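Local coordinates for ribosomal protein L11 methyltransferase (Lactobacillus delbrueckii subsp. bulgaricus ATCC BAA-365, PDB 3GRZ) that probably trimethylates lysine side chains of ribosomal protein L11 with S-adenosyl-L-methionine as methyl donor, this chain being its C-terminal, cofactor-binding catalytic part, at residues 43-53 / 183-191; 122-133 / 148-159. One frame throughout, in Å; residues are numbered along the deposited sequence.

Contact 1: 43-53 / 183-191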
# COMPACT_ATOMS: atom_id res chain seq x y z
N ASN B 43 -9.46 2.26 14.70
CA ASN B 43 -10.19 1.87 13.49
C ASN B 43 -9.23 1.17 12.52
O ASN B 43 -8.22 1.76 12.12
CB ASN B 43 -10.82 3.10 12.84
CG ASN B 43 -11.82 2.75 11.73
OD1 ASN B 43 -11.65 1.79 10.99
ND2 ASN B 43 -12.85 3.57 11.61
N HIS B 44 -9.55 -0.06 12.16
CA HIS B 44 -8.66 -0.92 11.38
C HIS B 44 -8.50 -0.48 9.93
O HIS B 44 -7.38 -0.51 9.41
CB HIS B 44 -9.14 -2.38 11.42
CG HIS B 44 -9.27 -2.92 12.81
ND1 HIS B 44 -8.26 -2.82 13.75
CD2 HIS B 44 -10.29 -3.56 13.43
CE1 HIS B 44 -8.65 -3.38 14.88
NE2 HIS B 44 -9.88 -3.83 14.71
N GLN B 45 -9.60 -0.06 9.31
CA GLN B 45 -9.59 0.50 7.96
C GLN B 45 -8.67 1.73 7.86
O GLN B 45 -7.84 1.81 6.95
CB GLN B 45 -11.01 0.83 7.45
CG GLN B 45 -11.59 -0.20 6.45
CD GLN B 45 -13.12 -0.08 6.19
OE1 GLN B 45 -13.85 0.63 6.89
NE2 GLN B 45 -13.59 -0.80 5.16
N THR B 46 -8.79 2.66 8.79
CA THR B 46 -8.03 3.91 8.69
C THR B 46 -6.56 3.69 9.01
O THR B 46 -5.69 4.31 8.39
CB THR B 46 -8.61 5.04 9.58
OG1 THR B 46 -8.54 4.65 10.95
CG2 THR B 46 -10.07 5.32 9.20
N THR B 47 -6.29 2.76 9.94
CA THR B 47 -4.93 2.35 10.24
C THR B 47 -4.28 1.77 8.99
O THR B 47 -3.17 2.14 8.66
CB THR B 47 -4.89 1.35 11.44
OG1 THR B 47 -5.30 2.04 12.62
CG2 THR B 47 -3.50 0.79 11.68
N GLN B 48 -4.97 0.87 8.28
CA GLN B 48 -4.43 0.26 7.07
C GLN B 48 -4.13 1.30 5.97
O GLN B 48 -3.10 1.21 5.32
CB GLN B 48 -5.37 -0.81 6.53
CG GLN B 48 -4.82 -1.55 5.30
CD GLN B 48 -5.78 -2.56 4.73
OE1 GLN B 48 -6.82 -2.20 4.17
NE2 GLN B 48 -5.45 -3.84 4.87
N LEU B 49 -5.02 2.28 5.78
CA LEU B 49 -4.80 3.31 4.75
C LEU B 49 -3.54 4.10 5.05
O LEU B 49 -2.68 4.28 4.17
CB LEU B 49 -6.03 4.23 4.60
CG LEU B 49 -7.34 3.53 4.19
CD1 LEU B 49 -8.46 4.53 3.92
CD2 LEU B 49 -7.13 2.60 3.00
N ALA B 50 -3.41 4.54 6.30
CA ALA B 50 -2.21 5.26 6.75
C ALA B 50 -0.95 4.41 6.57
O ALA B 50 0.05 4.89 6.01
CB ALA B 50 -2.37 5.72 8.20
N MET B 51 -1.01 3.14 6.97
CA MET B 51 0.12 2.21 6.80
C MET B 51 0.57 1.99 5.36
O MET B 51 1.77 1.90 5.10
CB MET B 51 -0.18 0.83 7.43
CG MET B 51 -0.15 0.81 8.94
SD MET B 51 1.41 1.35 9.64
CE MET B 51 2.61 0.60 8.50
N LEU B 52 -0.40 1.88 4.44
CA LEU B 52 -0.08 1.75 3.00
C LEU B 52 0.63 2.99 2.48
O LEU B 52 1.56 2.88 1.68
CB LEU B 52 -1.34 1.48 2.18
CG LEU B 52 -2.02 0.12 2.39
CD1 LEU B 52 -3.33 0.01 1.58
CD2 LEU B 52 -1.08 -1.03 2.07
N GLY B 53 0.21 4.16 2.96
CA GLY B 53 0.90 5.41 2.65
C GLY B 53 2.33 5.45 3.16
O GLY B 53 3.22 5.97 2.49
N MET B 183 -6.93 7.05 -1.39
CA MET B 183 -7.37 5.68 -1.13
C MET B 183 -8.72 5.74 -0.44
O MET B 183 -8.94 6.59 0.40
CB MET B 183 -6.36 4.95 -0.25
CG MET B 183 -5.04 4.59 -0.90
SD MET B 183 -3.85 3.92 0.32
CE MET B 183 -3.35 5.40 1.15
N ARG B 184 -9.63 4.85 -0.82
CA ARG B 184 -10.92 4.80 -0.17
C ARG B 184 -11.29 3.37 0.16
O ARG B 184 -11.40 2.54 -0.75
CB ARG B 184 -12.01 5.46 -1.02
CG ARG B 184 -13.39 5.24 -0.41
CD ARG B 184 -14.44 6.17 -0.90
NE ARG B 184 -15.72 5.82 -0.29
CZ ARG B 184 -16.88 6.39 -0.60
NH1 ARG B 184 -17.99 6.00 0.00
NH2 ARG B 184 -16.91 7.35 -1.51
N ALA B 185 -11.49 3.10 1.45
CA ALA B 185 -11.99 1.81 1.93
C ALA B 185 -13.24 2.03 2.79
O ALA B 185 -13.17 2.67 3.85
CB ALA B 185 -10.91 1.07 2.74
N GLY B 186 -14.37 1.51 2.34
CA GLY B 186 -15.66 1.78 2.99
C GLY B 186 -15.97 3.25 2.84
O GLY B 186 -15.90 3.78 1.74
N ARG B 187 -16.27 3.92 3.95
CA ARG B 187 -16.51 5.36 3.89
C ARG B 187 -15.26 6.20 4.19
O ARG B 187 -15.31 7.44 4.15
CB ARG B 187 -17.71 5.76 4.77
CG ARG B 187 -17.59 5.61 6.29
CD ARG B 187 -18.94 6.01 6.97
NE ARG B 187 -19.35 7.37 6.60
CZ ARG B 187 -20.61 7.80 6.43
NH1 ARG B 187 -21.64 6.98 6.60
NH2 ARG B 187 -20.82 9.07 6.10
N TRP B 188 -14.14 5.52 4.43
CA TRP B 188 -12.91 6.18 4.88
C TRP B 188 -11.94 6.47 3.76
O TRP B 188 -11.78 5.67 2.85
CB TRP B 188 -12.20 5.32 5.94
CG TRP B 188 -13.04 5.11 7.13
CD1 TRP B 188 -13.64 3.94 7.52
CD2 TRP B 188 -13.43 6.10 8.09
NE1 TRP B 188 -14.36 4.14 8.66
CE2 TRP B 188 -14.25 5.46 9.04
CE3 TRP B 188 -13.15 7.47 8.24
CZ2 TRP B 188 -14.80 6.13 10.13
CZ3 TRP B 188 -13.70 8.14 9.33
CH2 TRP B 188 -14.51 7.47 10.26
N ILE B 189 -11.28 7.62 3.86
CA ILE B 189 -10.34 8.10 2.87
C ILE B 189 -8.96 8.24 3.50
O ILE B 189 -8.83 8.72 4.63
CB ILE B 189 -10.78 9.50 2.32
CG1 ILE B 189 -12.23 9.49 1.84
CG2 ILE B 189 -9.83 10.01 1.24
CD1 ILE B 189 -12.46 8.87 0.50
N GLY B 190 -7.94 7.83 2.75
CA GLY B 190 -6.55 8.12 3.08
C GLY B 190 -5.90 8.88 1.93
O GLY B 190 -6.21 8.64 0.77
N LEU B 191 -5.01 9.81 2.26
CA LEU B 191 -4.33 10.62 1.23
C LEU B 191 -2.83 10.65 1.40
O LEU B 191 -2.33 10.85 2.51
CB LEU B 191 -4.83 12.07 1.26
CG LEU B 191 -6.33 12.36 1.20
CD1 LEU B 191 -6.54 13.85 1.49
CD2 LEU B 191 -6.90 11.99 -0.17
O HOH W 1 -16.72 2.20 6.43

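Contact 2: 122-133 / 148-159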
# COMPACT_ATOMS: atom_id res chain seq x y z
N VAL B 122 6.16 22.50 18.34
CA VAL B 122 7.08 21.53 17.77
C VAL B 122 8.07 22.30 16.91
O VAL B 122 7.69 22.93 15.91
CB VAL B 122 6.35 20.45 16.94
CG1 VAL B 122 7.37 19.53 16.28
CG2 VAL B 122 5.42 19.64 17.83
N ASP B 123 9.33 22.25 17.30
CA ASP B 123 10.36 23.12 16.73
C ASP B 123 10.87 22.70 15.36
O ASP B 123 11.06 23.53 14.47
CB ASP B 123 11.54 23.26 17.70
CG ASP B 123 11.18 24.08 18.93
OD1 ASP B 123 10.37 25.03 18.81
OD2 ASP B 123 11.72 23.77 20.02
N GLY B 124 11.10 21.40 15.18
CA GLY B 124 11.76 20.92 13.97
C GLY B 124 10.89 20.82 12.73
O GLY B 124 9.70 21.14 12.75
N LYS B 125 11.52 20.40 11.65
CA LYS B 125 10.83 20.09 10.41
C LYS B 125 11.01 18.59 10.11
O LYS B 125 11.94 17.96 10.61
CB LYS B 125 11.38 20.93 9.25
CG LYS B 125 11.40 22.44 9.49
CD LYS B 125 12.02 23.16 8.29
CE LYS B 125 11.94 24.68 8.44
NZ LYS B 125 12.79 25.20 9.56
N PHE B 126 10.12 18.03 9.30
CA PHE B 126 10.12 16.59 9.07
C PHE B 126 10.01 16.26 7.58
O PHE B 126 9.50 17.07 6.81
CB PHE B 126 8.95 15.94 9.84
CG PHE B 126 8.92 16.31 11.31
CD1 PHE B 126 9.67 15.57 12.24
CD2 PHE B 126 8.19 17.41 11.76
CE1 PHE B 126 9.67 15.92 13.59
CE2 PHE B 126 8.20 17.78 13.11
CZ PHE B 126 8.92 17.03 14.03
N ASP B 127 10.51 15.09 7.20
CA ASP B 127 10.33 14.57 5.83
C ASP B 127 8.93 14.00 5.62
O ASP B 127 8.45 13.93 4.50
CB ASP B 127 11.31 13.44 5.57
CG ASP B 127 12.75 13.90 5.62
OD1 ASP B 127 13.05 14.98 5.08
OD2 ASP B 127 13.58 13.16 6.18
N LEU B 128 8.32 13.53 6.71
CA LEU B 128 7.05 12.84 6.65
C LEU B 128 6.17 13.19 7.86
O LEU B 128 6.56 12.98 9.01
CB LEU B 128 7.27 11.32 6.53
CG LEU B 128 6.02 10.45 6.35
CD1 LEU B 128 5.48 10.61 4.95
CD2 LEU B 128 6.37 8.99 6.62
N ILE B 129 5.01 13.77 7.59
CA ILE B 129 4.06 14.05 8.65
C ILE B 129 2.85 13.13 8.45
O ILE B 129 2.29 13.08 7.36
CB ILE B 129 3.65 15.55 8.69
CG1 ILE B 129 4.89 16.42 8.99
CG2 ILE B 129 2.54 15.78 9.72
CD1 ILE B 129 4.64 17.93 9.00
N VAL B 130 2.50 12.36 9.48
CA VAL B 130 1.43 11.37 9.39
C VAL B 130 0.36 11.74 10.41
O VAL B 130 0.69 12.11 11.54
CB VAL B 130 1.94 9.92 9.67
CG1 VAL B 130 0.82 8.91 9.48
CG2 VAL B 130 3.11 9.55 8.77
N ALA B 131 -0.91 11.66 10.02
CA ALA B 131 -2.02 12.00 10.92
C ALA B 131 -3.27 11.21 10.58
O ALA B 131 -3.86 11.41 9.53
CB ALA B 131 -2.31 13.51 10.85
N ASN B 132 -3.63 10.28 11.47
CA ASN B 132 -4.89 9.56 11.38
C ASN B 132 -5.83 10.13 12.42
O ASN B 132 -5.95 9.61 13.53
CB ASN B 132 -4.71 8.05 11.58
CG ASN B 132 -6.00 7.26 11.41
OD1 ASN B 132 -7.00 7.78 10.93
ND2 ASN B 132 -5.98 6.01 11.83
N ILE B 133 -6.46 11.24 12.07
CA ILE B 133 -7.36 11.95 12.97
C ILE B 133 -8.54 12.46 12.14
O ILE B 133 -8.48 12.50 10.90
CB ILE B 133 -6.63 13.11 13.74
CG1 ILE B 133 -5.94 14.07 12.76
CG2 ILE B 133 -5.59 12.56 14.75
CD1 ILE B 133 -4.99 15.09 13.41
N HIS B 148 6.52 22.97 9.15
CA HIS B 148 7.09 21.78 9.80
C HIS B 148 7.48 20.70 8.79
O HIS B 148 7.69 19.55 9.16
CB HIS B 148 6.10 21.19 10.82
CG HIS B 148 5.80 22.11 11.96
ND1 HIS B 148 4.76 23.02 11.93
CD2 HIS B 148 6.39 22.25 13.16
CE1 HIS B 148 4.73 23.68 13.07
NE2 HIS B 148 5.71 23.24 13.84
N LEU B 149 7.60 21.09 7.53
CA LEU B 149 7.89 20.13 6.48
C LEU B 149 9.15 20.53 5.74
O LEU B 149 9.25 21.66 5.25
CB LEU B 149 6.69 20.06 5.52
CG LEU B 149 6.32 18.81 4.72
CD1 LEU B 149 6.23 17.51 5.56
CD2 LEU B 149 5.01 19.09 4.00
N ASN B 150 10.12 19.61 5.67
CA ASN B 150 11.33 19.79 4.85
C ASN B 150 10.97 19.98 3.37
O ASN B 150 9.82 19.76 2.97
CB ASN B 150 12.28 18.59 5.00
CG ASN B 150 12.98 18.54 6.36
OD1 ASN B 150 13.22 19.55 6.99
ND2 ASN B 150 13.34 17.34 6.79
N GLU B 151 11.93 20.42 2.56
CA GLU B 151 11.69 20.42 1.12
C GLU B 151 11.66 18.97 0.65
O GLU B 151 12.40 18.12 1.17
CB GLU B 151 12.69 21.29 0.33
CG GLU B 151 14.11 20.77 0.20
CD GLU B 151 14.84 21.36 -1.01
OE1 GLU B 151 14.35 21.18 -2.15
OE2 GLU B 151 15.90 21.99 -0.81
N ASP B 152 10.76 18.69 -0.29
CA ASP B 152 10.39 17.32 -0.70
C ASP B 152 9.64 16.54 0.40
O ASP B 152 9.49 15.32 0.31
CB ASP B 152 11.60 16.54 -1.23
CG ASP B 152 12.36 17.31 -2.31
OD1 ASP B 152 11.70 18.00 -3.12
OD2 ASP B 152 13.61 17.23 -2.34
N GLY B 153 9.17 17.25 1.42
CA GLY B 153 8.40 16.65 2.51
C GLY B 153 7.08 16.09 2.03
O GLY B 153 6.45 16.64 1.13
N GLN B 154 6.66 14.98 2.64
CA GLN B 154 5.41 14.32 2.29
C GLN B 154 4.50 14.22 3.50
O GLN B 154 4.95 14.35 4.64
CB GLN B 154 5.71 12.92 1.73
CG GLN B 154 6.42 12.98 0.41
CD GLN B 154 6.87 11.64 -0.06
OE1 GLN B 154 7.94 11.16 0.33
NE2 GLN B 154 6.08 11.03 -0.92
N VAL B 155 3.21 14.04 3.25
CA VAL B 155 2.20 14.05 4.30
C VAL B 155 1.26 12.87 4.02
O VAL B 155 0.88 12.62 2.87
CB VAL B 155 1.43 15.42 4.39
CG1 VAL B 155 0.33 15.38 5.40
CG2 VAL B 155 2.37 16.57 4.81
N ILE B 156 0.92 12.13 5.07
CA ILE B 156 -0.10 11.09 4.97
C ILE B 156 -1.24 11.38 5.95
O ILE B 156 -1.02 11.47 7.16
CB ILE B 156 0.47 9.70 5.29
CG1 ILE B 156 1.64 9.40 4.34
CG2 ILE B 156 -0.63 8.63 5.20
CD1 ILE B 156 2.57 8.39 4.90
N PHE B 157 -2.45 11.55 5.40
CA PHE B 157 -3.66 11.72 6.20
C PHE B 157 -4.51 10.48 6.10
O PHE B 157 -4.62 9.88 5.04
CB PHE B 157 -4.54 12.88 5.70
CG PHE B 157 -4.02 14.25 6.05
CD1 PHE B 157 -2.95 14.43 6.94
CD2 PHE B 157 -4.64 15.38 5.51
CE1 PHE B 157 -2.50 15.70 7.27
CE2 PHE B 157 -4.20 16.67 5.83
CZ PHE B 157 -3.12 16.83 6.70
N SER B 158 -5.13 10.12 7.21
CA SER B 158 -6.18 9.12 7.20
C SER B 158 -7.23 9.56 8.22
O SER B 158 -7.04 10.57 8.91
CB SER B 158 -5.61 7.75 7.55
OG SER B 158 -6.58 6.76 7.24
N GLY B 159 -8.34 8.82 8.28
CA GLY B 159 -9.44 9.15 9.19
C GLY B 159 -10.44 10.13 8.59
O GLY B 159 -11.26 10.69 9.31
O HOH W 2 13.90 16.60 9.54
O HOH W 3 9.57 13.08 1.99
O HOH W 4 12.05 15.43 2.61

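Contact 1: 43-53 / 183-191
Leu-49 packs against both strands of the hairpin 183-191, its CD2 meeting Ala-185 CB at 4.1 Å and lying equally near CB of Met-183, while its CD1 is laid against the backbone of the returning strand, 3.5 Å from Gly-190 N. Gly-190 lets the helix come this close, since a side chain there would run into Leu-49 CB. A turn further along, the thioether of Met-183 bends back under the helix: its SD touches Leu-52 CB at 4.0 Å, and its CE sits 3.3 Å from Leu-49 O.

Trp-188 gathers the contacts at the start of the helix. Thr-46 CG2 rests over one face in a CH-pi contact, 3.9 Å from the centroid of the five-membered ring; chi1 of 63° to OG1 sets this methyl anti to the carbonyl carbon and so over the indole, and OG1 is left to hydrogen-bond with Asn-132 ND2. The poorly ordered Asn-43 puts ND2 obliquely to the indole, 3.4 Å from Trp-188 NE1; both are donors, so they touch without bonding.

The hairpin closes through a type II' turn from Ala-185 to Trp-188, and its two strands form the antiparallel end of the seven-stranded sheet characteristic of class I, Rossmann-like methyltransferases. Met-183 and Arg-184 also pair with a strand of the second subunit, which carries the sheet across the interface.

Further polar atoms meet at the hairpin's tip. Gln-45 lays its amide along Ala-185, with OE1 at the indole edge, 3.4 Å from Trp-188 CD1. One water links this oxygen, weakly, to Arg-187 N. Beside the turn Arg-184 NE donates an almost straight bond (175°) to Gly-186 O, in the plane of the guanidinium group.

Contact 2: 122-133 / 148-159
Ile-129 CD1 packs against Leu-149 CD1 at 3.8 Å, on the same side of the sheet as Ala-131, whose CB meets Phe-157 CD1. Beneath the other side Leu-128 CD1 reaches Ile-156 CD1 at 3.7 Å, and Val-130 lies alongside that isoleucine; CG of Leu-128 stands anti to its own nitrogen (chi1 -176°), which carries the branch over to the neighbouring strand. Strands 128-132 and 153-159 run parallel, their axes approaching to 4.7 Å, in regular register, the bond from Ile-156 N to Ile-129 O (2.8 Å) being typical. At their C-terminal ends Asn-132, predicted to bind S-adenosyl-L-methionine, pairs with Ser-158.

Before the chain turns at Asp-127, Phe-126 pairs with Leu-149, and the His-148 ring gives a weak NE2 bond to Val-122 O, its ND1 being hydrogen-bonded to Gln-144 O. Asn-150 holds the polar edge: its ND2 donates to Asp-127 OD1 (2.9 Å, 169°), in its own amide plane but from above the carboxylate, and also to a water bound by Lys-125 O. A leucine in place of Asn-150 would probably leave the Asp-127 carboxylate without this amide partner and break the water link to Lys-125.

Helix 135-145 makes the right-handed beta-alpha-beta crossover between the strands and covers Ala-131 and Phe-157, whereas helix 44-57 packs on Leu-128 and Ile-156; strand 63-67 flanks 128-132 along its other edge.

In the fold
Contact 2 is nested within the loop closed by contact 1, and their centres lie about 17 Å apart. They meet directly, since strand 188-195 is the antiparallel neighbour of 153-161: Leu-191 N lies 2.8 Å from Phe-157 O, a probable hydrogen bond. Helix 44-57 bridges both, with Thr-46 O 2.8 Å from Ser-158 OG and Gly-53 C packed 3.4 Å from Ile-156 CD1. The predicted S-adenosyl-L-methionine site draws on each contact, Thr-47 from contact 1 and Asn-132 from contact 2, their side chains about 4 Å apart. A glycerol about 4 Å from the side chain of Ile-133 probably comes from the crystallisation liquor, though such molecules often mark pockets.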